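Local structure of ankyrin repeat domain protein (Legionella pneumophila subsp. pneumophila, 6MCA) at residues E385-F399 / R432-Y445. The protein is a bacterial effector with ankyrin repeats and a probably cysteine protease-like region that interacts with LARP7, a component of the host 7SK snRNP complex. Numbering follows the deposited sequence.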
ATOM      1  N   GLU A 385      15.498  -5.904   5.264  1.00 27.77           N
ATOM      2  CA  GLU A 385      15.692  -6.426   6.615  1.00 37.36           C
ATOM      3  C   GLU A 385      15.519  -5.329   7.662  1.00 32.07           C
ATOM      4  O   GLU A 385      14.913  -5.557   8.722  1.00 27.25           O
ATOM      5  CB  GLU A 385      17.069  -7.080   6.734  1.00 28.32           C
ATOM      6  CG  GLU A 385      17.202  -8.391   5.967  1.00 39.95           C
ATOM      7  CD  GLU A 385      16.163  -9.422   6.373  1.00 42.74           C
ATOM      8  OE1 GLU A 385      15.333  -9.801   5.520  1.00 41.65           O
ATOM      9  OE2 GLU A 385      16.176  -9.855   7.544  1.00 60.47           O
ATOM     10  N   TRP A 386      16.035  -4.127   7.377  1.00 28.92           N
ATOM     11  CA  TRP A 386      15.850  -3.008   8.292  1.00 26.70           C
ATOM     12  C   TRP A 386      14.372  -2.698   8.487  1.00 31.66           C
ATOM     13  O   TRP A 386      13.939  -2.408   9.606  1.00 28.37           O
ATOM     14  CB  TRP A 386      16.591  -1.776   7.771  1.00 29.82           C
ATOM     15  CG  TRP A 386      16.386  -0.554   8.613  1.00 32.64           C
ATOM     16  CD1 TRP A 386      17.188  -0.111   9.623  1.00 35.63           C
ATOM     17  CD2 TRP A 386      15.302   0.381   8.523  1.00 28.16           C
ATOM     18  NE1 TRP A 386      16.674   1.041  10.167  1.00 34.11           N
ATOM     19  CE2 TRP A 386      15.516   1.363   9.510  1.00 36.08           C
ATOM     20  CE3 TRP A 386      14.173   0.481   7.703  1.00 26.69           C
ATOM     21  CZ2 TRP A 386      14.642   2.432   9.699  1.00 30.83           C
ATOM     22  CZ3 TRP A 386      13.308   1.541   7.894  1.00 33.81           C
ATOM     23  CH2 TRP A 386      13.547   2.503   8.883  1.00 28.92           C
ATOM     24  N   ASP A 387      13.580  -2.760   7.413  1.00 30.74           N
ATOM     25  CA  ASP A 387      12.158  -2.450   7.536  1.00 27.11           C
ATOM     26  C   ASP A 387      11.422  -3.532   8.316  1.00 28.08           C
ATOM     27  O   ASP A 387      10.520  -3.227   9.108  1.00 28.71           O
ATOM     28  CB  ASP A 387      11.539  -2.261   6.152  1.00 30.39           C
ATOM     29  CG  ASP A 387      10.364  -1.302   6.168  1.00 39.89           C
ATOM     30  OD1 ASP A 387      10.456  -0.261   6.853  1.00 35.48           O
ATOM     31  OD2 ASP A 387       9.349  -1.587   5.498  1.00 40.73           O
ATOM     32  N   LYS A 388      11.784  -4.800   8.097  1.00 29.09           N
ATOM     33  CA  LYS A 388      11.246  -5.879   8.924  1.00 33.79           C
ATOM     34  C   LYS A 388      11.465  -5.584  10.404  1.00 32.18           C
ATOM     35  O   LYS A 388      10.518  -5.590  11.208  1.00 32.89           O
ATOM     36  CB  LYS A 388      11.906  -7.209   8.555  1.00 32.10           C
ATOM     37  CG  LYS A 388      11.495  -7.799   7.221  1.00 40.76           C
ATOM     38  CD  LYS A 388      12.172  -9.147   7.016  1.00 24.71           C
ATOM     39  CE  LYS A 388      11.832  -9.755   5.667  1.00 55.85           C
ATOM     40  NZ  LYS A 388      12.538 -11.050   5.457  1.00 59.65           N
ATOM     41  N   ASP A 389      12.720  -5.319  10.776  1.00 28.75           N
ATOM     42  CA  ASP A 389      13.030  -5.077  12.181  1.00 27.93           C
ATOM     43  C   ASP A 389      12.367  -3.803  12.698  1.00 42.78           C
ATOM     44  O   ASP A 389      11.969  -3.748  13.865  1.00 35.01           O
ATOM     45  CB  ASP A 389      14.544  -5.024  12.379  1.00 34.25           C
ATOM     46  CG  ASP A 389      15.201  -6.380  12.191  1.00 54.96           C
ATOM     47  OD1 ASP A 389      14.596  -7.396  12.597  1.00 38.60           O
ATOM     48  OD2 ASP A 389      16.317  -6.433  11.634  1.00 54.44           O
ATOM     49  N   ARG A 390      12.215  -2.787  11.845  1.00 32.42           N
ATOM     50  CA  ARG A 390      11.563  -1.549  12.262  1.00 30.80           C
ATOM     51  C   ARG A 390      10.095  -1.786  12.591  1.00 37.02           C
ATOM     52  O   ARG A 390       9.588  -1.291  13.605  1.00 42.61           O
ATOM     53  CB  ARG A 390      11.704  -0.489  11.166  1.00 32.90           C
ATOM     54  CG  ARG A 390      11.175   0.891  11.542  1.00 24.71           C
ATOM     55  CD  ARG A 390       9.759   1.126  11.018  1.00 36.10           C
ATOM     56  NE  ARG A 390       9.694   1.132   9.559  1.00 38.02           N
ATOM     57  CZ  ARG A 390       8.657   1.582   8.860  1.00 38.80           C
ATOM     58  NH1 ARG A 390       7.592   2.064   9.486  1.00 37.64           N
ATOM     59  NH2 ARG A 390       8.682   1.552   7.534  1.00 29.55           N
ATOM     60  N   ALA A 391       9.393  -2.534  11.737  1.00 25.85           N
ATOM     61  CA  ALA A 391       7.990  -2.831  12.008  1.00 33.25           C
ATOM     62  C   ALA A 391       7.842  -3.674  13.270  1.00 35.74           C
ATOM     63  O   ALA A 391       6.941  -3.433  14.091  1.00 38.15           O
ATOM     64  CB  ALA A 391       7.364  -3.537  10.805  1.00 26.08           C
ATOM     65  N   LEU A 392       8.724  -4.664  13.447  1.00 35.24           N
ATOM     66  CA  LEU A 392       8.680  -5.472  14.663  1.00 33.33           C
ATOM     67  C   LEU A 392       8.901  -4.614  15.907  1.00 31.84           C
ATOM     68  O   LEU A 392       8.199  -4.773  16.917  1.00 35.52           O
ATOM     69  CB  LEU A 392       9.721  -6.588  14.583  1.00 28.66           C
ATOM     70  CG  LEU A 392       9.794  -7.552  15.768  1.00 41.96           C
ATOM     71  CD1 LEU A 392       8.432  -8.160  16.046  1.00 37.44           C
ATOM     72  CD2 LEU A 392      10.821  -8.639  15.503  1.00 30.20           C
ATOM     73  N   ASP A 393       9.865  -3.691  15.848  1.00 33.31           N
ATOM     74  CA  ASP A 393      10.132  -2.811  16.982  1.00 35.64           C
ATOM     75  C   ASP A 393       8.953  -1.886  17.254  1.00 39.64           C
ATOM     76  O   ASP A 393       8.644  -1.596  18.414  1.00 33.29           O
ATOM     77  CB  ASP A 393      11.401  -1.998  16.728  1.00 33.30           C
ATOM     78  CG  ASP A 393      12.652  -2.853  16.730  1.00 52.28           C
ATOM     79  OD1 ASP A 393      12.574  -4.023  17.158  1.00 42.68           O
ATOM     80  OD2 ASP A 393      13.713  -2.354  16.298  1.00 56.69           O
ATOM     81  N   GLU A 394       8.297  -1.398  16.197  1.00 37.60           N
ATOM     82  CA  GLU A 394       7.097  -0.586  16.379  1.00 41.49           C
ATOM     83  C   GLU A 394       6.032  -1.358  17.144  1.00 41.11           C
ATOM     84  O   GLU A 394       5.421  -0.836  18.085  1.00 38.82           O
ATOM     85  CB  GLU A 394       6.555  -0.132  15.024  1.00 39.40           C
ATOM     86  CG  GLU A 394       7.151   1.160  14.502  1.00 44.37           C
ATOM     87  CD  GLU A 394       6.552   1.578  13.172  1.00 62.55           C
ATOM     88  OE1 GLU A 394       5.822   0.765  12.565  1.00 50.23           O
ATOM     89  OE2 GLU A 394       6.811   2.719  12.734  1.00 59.09           O
ATOM     90  N   CYS A 395       5.795  -2.611  16.747  1.00 35.80           N
ATOM     91  CA  CYS A 395       4.809  -3.432  17.449  1.00 37.40           C
ATOM     92  C   CYS A 395       5.189  -3.622  18.913  1.00 36.06           C
ATOM     93  O   CYS A 395       4.352  -3.466  19.815  1.00 42.65           O
ATOM     94  CB  CYS A 395       4.660  -4.784  16.754  1.00 35.97           C
ATOM     95  SG  CYS A 395       3.242  -4.888  15.654  1.00 59.87           S
ATOM     96  N   ILE A 396       6.455  -3.964  19.167  1.00 39.08           N
ATOM     97  CA  ILE A 396       6.895  -4.224  20.537  1.00 34.88           C
ATOM     98  C   ILE A 396       6.753  -2.973  21.395  1.00 35.40           C
ATOM     99  O   ILE A 396       6.315  -3.041  22.550  1.00 41.54           O
ATOM    100  CB  ILE A 396       8.339  -4.757  20.541  1.00 39.15           C
ATOM    101  CG1 ILE A 396       8.381  -6.164  19.949  1.00 26.52           C
ATOM    102  CG2 ILE A 396       8.914  -4.753  21.950  1.00 37.60           C
ATOM    103  CD1 ILE A 396       9.777  -6.684  19.735  1.00 47.59           C
ATOM    104  N   GLN A 397       7.105  -1.810  20.842  1.00 30.91           N
ATOM    105  CA  GLN A 397       6.999  -0.570  21.602  1.00 29.67           C
ATOM    106  C   GLN A 397       5.544  -0.208  21.871  1.00 32.04           C
ATOM    107  O   GLN A 397       5.203   0.226  22.977  1.00 34.33           O
ATOM    108  CB  GLN A 397       7.704   0.565  20.858  1.00 25.38           C
ATOM    109  CG  GLN A 397       7.484   1.938  21.469  1.00 25.71           C
ATOM    110  CD  GLN A 397       8.254   3.027  20.747  1.00 56.84           C
ATOM    111  OE1 GLN A 397       9.486   3.040  20.751  1.00 45.71           O
ATOM    112  NE2 GLN A 397       7.530   3.947  20.120  1.00 36.17           N
ATOM    113  N   ARG A 398       4.671  -0.380  20.876  1.00 34.47           N
ATOM    114  CA  ARG A 398       3.270  -0.030  21.065  1.00 39.03           C
ATOM    115  C   ARG A 398       2.550  -0.989  22.002  1.00 31.42           C
ATOM    116  O   ARG A 398       1.517  -0.614  22.567  1.00 35.27           O
ATOM    117  CB  ARG A 398       2.549   0.017  19.718  1.00 42.34           C
ATOM    118  CG  ARG A 398       2.967   1.178  18.839  1.00 45.34           C
ATOM    119  CD  ARG A 398       2.377   1.059  17.447  1.00 34.95           C
ATOM    120  NE  ARG A 398       2.907   2.082  16.552  1.00 53.77           N
ATOM    121  CZ  ARG A 398       2.717   2.095  15.237  1.00 45.96           C
ATOM    122  NH1 ARG A 398       2.004   1.138  14.661  1.00 38.38           N
ATOM    123  NH2 ARG A 398       3.239   3.066  14.499  1.00 28.43           N
ATOM    124  N   PHE A 399       3.060  -2.213  22.173  1.00 32.29           N
ATOM    125  CA  PHE A 399       2.385  -3.163  23.056  1.00 37.99           C
ATOM    126  C   PHE A 399       2.272  -2.630  24.482  1.00 48.08           C
ATOM    127  O   PHE A 399       1.215  -2.750  25.113  1.00 41.79           O
ATOM    128  CB  PHE A 399       3.115  -4.506  23.055  1.00 43.75           C
ATOM    129  CG  PHE A 399       2.567  -5.489  24.053  1.00 50.93           C
ATOM    130  CD1 PHE A 399       1.431  -6.228  23.764  1.00 39.93           C
ATOM    131  CD2 PHE A 399       3.182  -5.671  25.282  1.00 48.83           C
ATOM    132  CE1 PHE A 399       0.920  -7.130  24.679  1.00 56.73           C
ATOM    133  CE2 PHE A 399       2.676  -6.571  26.202  1.00 54.72           C
ATOM    134  CZ  PHE A 399       1.543  -7.301  25.899  1.00 43.54           C
ATOM    135  N   ARG A 432      14.707 -12.110  16.579  1.00 37.45           N
ATOM    136  CA  ARG A 432      13.319 -11.661  16.501  1.00 45.72           C
ATOM    137  C   ARG A 432      12.417 -12.505  17.396  1.00 38.52           C
ATOM    138  O   ARG A 432      11.499 -11.983  18.041  1.00 41.63           O
ATOM    139  CB  ARG A 432      12.830 -11.704  15.053  1.00 38.81           C
ATOM    140  CG  ARG A 432      13.658 -10.869  14.091  1.00 44.40           C
ATOM    141  CD  ARG A 432      12.928 -10.652  12.776  1.00 51.12           C
ATOM    142  NE  ARG A 432      13.704  -9.832  11.852  1.00 40.72           N
ATOM    143  CZ  ARG A 432      14.167 -10.260  10.681  1.00 47.83           C
ATOM    144  NH1 ARG A 432      13.928 -11.502  10.286  1.00 45.38           N
ATOM    145  NH2 ARG A 432      14.866  -9.442   9.905  1.00 34.67           N
ATOM    146  N   ALA A 433      12.676 -13.813  17.458  1.00 45.45           N
ATOM    147  CA  ALA A 433      11.883 -14.694  18.306  1.00 44.75           C
ATOM    148  C   ALA A 433      12.085 -14.370  19.780  1.00 47.85           C
ATOM    149  O   ALA A 433      11.140 -14.450  20.566  1.00 51.07           O
ATOM    150  CB  ALA A 433      12.238 -16.154  18.023  1.00 49.07           C
ATOM    151  N   GLU A 434      13.309 -14.019  20.174  1.00 48.47           N
ATOM    152  CA  GLU A 434      13.550 -13.581  21.546  1.00 53.13           C
ATOM    153  C   GLU A 434      12.766 -12.309  21.849  1.00 55.79           C
ATOM    154  O   GLU A 434      12.091 -12.205  22.886  1.00 58.64           O
ATOM    155  CB  GLU A 434      15.047 -13.357  21.766  1.00 54.90           C
ATOM    156  CG  GLU A 434      15.501 -13.507  23.208  1.00 79.67           C
ATOM    157  CD  GLU A 434      15.631 -14.958  23.629  1.00 88.01           C
ATOM    158  OE1 GLU A 434      14.723 -15.461  24.321  1.00 94.55           O
ATOM    159  OE2 GLU A 434      16.643 -15.593  23.264  1.00 87.58           O
ATOM    160  N   LYS A 435      12.850 -11.327  20.945  1.00 45.01           N
ATOM    161  CA  LYS A 435      12.070 -10.100  21.086  1.00 34.80           C
ATOM    162  C   LYS A 435      10.589 -10.400  21.280  1.00 41.28           C
ATOM    163  O   LYS A 435       9.926  -9.790  22.128  1.00 37.60           O
ATOM    164  CB  LYS A 435      12.261  -9.212  19.856  1.00 41.22           C
ATOM    165  CG  LYS A 435      13.569  -8.445  19.792  1.00 38.98           C
ATOM    166  CD  LYS A 435      13.505  -7.412  18.674  1.00 38.00           C
ATOM    167  CE  LYS A 435      14.880  -6.882  18.309  1.00 37.42           C
ATOM    168  NZ  LYS A 435      14.827  -6.035  17.085  1.00 61.76           N
ATOM    169  N   ILE A 436      10.053 -11.340  20.500  1.00 50.57           N
ATOM    170  CA  ILE A 436       8.620 -11.622  20.544  1.00 43.23           C
ATOM    171  C   ILE A 436       8.257 -12.399  21.806  1.00 44.04           C
ATOM    172  O   ILE A 436       7.246 -12.112  22.461  1.00 38.85           O
ATOM    173  CB  ILE A 436       8.194 -12.375  19.270  1.00 41.39           C
ATOM    174  CG1 ILE A 436       8.346 -11.473  18.044  1.00 51.46           C
ATOM    175  CG2 ILE A 436       6.765 -12.874  19.393  1.00 39.48           C
ATOM    176  CD1 ILE A 436       8.447 -12.228  16.738  1.00 47.22           C
ATOM    177  N   LEU A 437       9.069 -13.397  22.166  1.00 53.23           N
ATOM    178  CA  LEU A 437       8.802 -14.208  23.345  1.00 54.55           C
ATOM    179  C   LEU A 437       8.913 -13.404  24.628  1.00 49.90           C
ATOM    180  O   LEU A 437       8.337 -13.808  25.644  1.00 58.18           O
ATOM    181  CB  LEU A 437       9.760 -15.398  23.393  1.00 44.84           C
ATOM    182  CG  LEU A 437       9.506 -16.499  22.360  1.00 54.58           C
ATOM    183  CD1 LEU A 437      10.610 -17.546  22.409  1.00 66.46           C
ATOM    184  CD2 LEU A 437       8.142 -17.132  22.571  1.00 42.53           C
ATOM    185  N   ASN A 438       9.645 -12.285  24.612  1.00 48.92           N
ATOM    186  CA  ASN A 438       9.602 -11.379  25.756  1.00 41.77           C
ATOM    187  C   ASN A 438       8.172 -10.968  26.094  1.00 38.10           C
ATOM    188  O   ASN A 438       7.851 -10.740  27.266  1.00 48.45           O
ATOM    189  CB  ASN A 438      10.453 -10.139  25.483  1.00 53.75           C
ATOM    190  CG  ASN A 438      11.793 -10.189  26.183  1.00 51.11           C
ATOM    191  OD1 ASN A 438      12.181 -11.217  26.737  1.00 64.94           O
ATOM    192  ND2 ASN A 438      12.510  -9.071  26.167  1.00 70.68           N
ATOM    193  N   ILE A 439       7.306 -10.878  25.090  1.00 49.88           N
ATOM    194  CA  ILE A 439       5.917 -10.485  25.285  1.00 47.53           C
ATOM    195  C   ILE A 439       4.992 -11.694  25.350  1.00 44.27           C
ATOM    196  O   ILE A 439       4.093 -11.743  26.190  1.00 54.98           O
ATOM    197  CB  ILE A 439       5.483  -9.513  24.166  1.00 42.44           C
ATOM    198  CG1 ILE A 439       6.221  -8.179  24.301  1.00 35.55           C
ATOM    199  CG2 ILE A 439       3.976  -9.301  24.186  1.00 37.54           C
ATOM    200  CD1 ILE A 439       5.882  -7.183  23.214  1.00 41.19           C
ATOM    201  N   LEU A 440       5.202 -12.683  24.479  1.00 60.16           N
ATOM    202  CA  LEU A 440       4.287 -13.818  24.411  1.00 49.32           C
ATOM    203  C   LEU A 440       4.426 -14.782  25.583  1.00 61.22           C
ATOM    204  O   LEU A 440       3.634 -15.724  25.678  1.00 57.70           O
ATOM    205  CB  LEU A 440       4.482 -14.576  23.098  1.00 45.38           C
ATOM    206  CG  LEU A 440       3.933 -13.871  21.859  1.00 47.69           C
ATOM    207  CD1 LEU A 440       3.943 -14.808  20.663  1.00 46.28           C
ATOM    208  CD2 LEU A 440       2.531 -13.348  22.127  1.00 36.67           C
ATOM    209  N   ILE A 441       5.400 -14.574  26.469  1.00 69.57           N
ATOM    210  CA  ILE A 441       5.561 -15.441  27.631  1.00 54.28           C
ATOM    211  C   ILE A 441       4.829 -14.904  28.858  1.00 58.22           C
ATOM    212  O   ILE A 441       4.533 -15.681  29.781  1.00 63.03           O
ATOM    213  CB  ILE A 441       7.065 -15.667  27.885  1.00 53.86           C
ATOM    214  CG1 ILE A 441       7.542 -16.837  27.033  1.00 64.13           C
ATOM    215  CG2 ILE A 441       7.395 -15.910  29.356  1.00 57.27           C
ATOM    216  CD1 ILE A 441       6.799 -18.130  27.314  1.00 73.34           C
ATOM    217  N   LEU A 442       4.489 -13.614  28.873  1.00 54.83           N
ATOM    218  CA  LEU A 442       3.655 -13.055  29.929  1.00 51.28           C
ATOM    219  C   LEU A 442       2.430 -13.929  30.165  1.00 70.02           C
ATOM    220  O   LEU A 442       1.874 -14.524  29.237  1.00 68.43           O
ATOM    221  CB  LEU A 442       3.218 -11.635  29.564  1.00 41.67           C
ATOM    222  CG  LEU A 442       4.330 -10.631  29.255  1.00 62.57           C
ATOM    223  CD1 LEU A 442       3.748  -9.308  28.775  1.00 47.64           C
ATOM    224  CD2 LEU A 442       5.211 -10.425  30.476  1.00 35.58           C
ATOM    225  N   ASP A 443       2.014 -14.012  31.430  1.00 72.29           N
ATOM    226  CA  ASP A 443       0.925 -14.914  31.790  1.00 70.75           C
ATOM    227  C   ASP A 443      -0.386 -14.515  31.125  1.00 63.07           C
ATOM    228  O   ASP A 443      -1.197 -15.385  30.789  1.00 59.55           O
ATOM    229  CB  ASP A 443       0.764 -14.951  33.310  1.00 73.76           C
ATOM    230  CG  ASP A 443       2.032 -15.390  34.019  1.00 87.00           C
ATOM    231  OD1 ASP A 443       2.644 -16.388  33.585  1.00 84.85           O
ATOM    232  OD2 ASP A 443       2.422 -14.731  35.004  1.00 91.13           O
ATOM    233  N   GLU A 444      -0.608 -13.217  30.918  1.00 52.16           N
ATOM    234  CA  GLU A 444      -1.866 -12.736  30.363  1.00 48.31           C
ATOM    235  C   GLU A 444      -1.970 -12.925  28.855  1.00 57.44           C
ATOM    236  O   GLU A 444      -3.037 -12.665  28.288  1.00 52.75           O
ATOM    237  CB  GLU A 444      -2.056 -11.256  30.710  1.00 57.56           C
ATOM    238  CG  GLU A 444      -3.505 -10.789  30.713  1.00 78.32           C
ATOM    239  CD  GLU A 444      -3.637  -9.300  30.974  1.00 93.44           C
ATOM    240  OE1 GLU A 444      -2.634  -8.675  31.375  1.00 88.58           O
ATOM    241  OE2 GLU A 444      -4.744  -8.756  30.772  1.00 95.27           O
ATOM    242  N   TYR A 445      -0.903 -13.372  28.190  1.00 50.42           N
ATOM    243  CA  TYR A 445      -0.919 -13.522  26.742  1.00 60.70           C
ATOM    244  C   TYR A 445      -0.333 -14.842  26.266  1.00 53.26           C
ATOM    245  O   TYR A 445      -0.402 -15.135  25.065  1.00 58.42           O
ATOM    246  CB  TYR A 445      -0.184 -12.344  26.085  1.00 41.87           C
ATOM    247  CG  TYR A 445      -0.913 -11.044  26.320  1.00 42.85           C
ATOM    248  CD1 TYR A 445      -1.976 -10.668  25.511  1.00 35.84           C
ATOM    249  CD2 TYR A 445      -0.572 -10.216  27.382  1.00 35.68           C
ATOM    250  CE1 TYR A 445      -2.662  -9.491  25.734  1.00 47.22           C
ATOM    251  CE2 TYR A 445      -1.252  -9.038  27.613  1.00 35.51           C
ATOM    252  CZ  TYR A 445      -2.295  -8.680  26.786  1.00 48.95           C
ATOM    253  OH  TYR A 445      -2.979  -7.508  27.014  1.00 57.34           O
TER
HETATM  254  O   HOH W   1      15.189 -12.496   7.494  1.00 56.07           O
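Arg432 reaches across to helix 373-399 as a knob among Glu385, Lys388, Asp389 and Leu392, its chain extended from CG to NE to carry the guanidinium to two carboxylates. Asp389 takes the NE/NH2 side, where NE gives OD1 a nearly straight bond (2.7 Å, 167°); Glu385 OE2 takes the NH1-facing side of NH2, at 2.7 Å. Both oxygens lie close to the guanidinium plane, but NH2 meets Glu385 from above the carboxylate plane. A water joins Glu385 OE2 to Arg432 NH1, and Lys388, whose NZ holds Glu385 OE1, lays its CB over one guanidinium face. Leu392 CD2 packs 3.7 Å from Arg432 CB, while CD1 meets Ile436. Next along, Lys435 stretches NZ to the syn lone pair of Asp393 OD1 (3.0 Å), and Ile396 CD1 packs 3.5 Å from Lys435 CB. With CG anti to the backbone N (chi1 174°), Phe399 turns one ring face to Ile439, whose CG2 lies 3.6 Å from the ring centroid, nearly on the normal. Residues following helix 427-440 bring Tyr445 to the Phe399 edge, a T-shaped pair with planes at 76°. Charge pairs thus flank the leucine before packing turns apolar, then aromatic; the two carboxylates fix the guanidinium's rotation, and Lys388 probably offsets their excess negative charge.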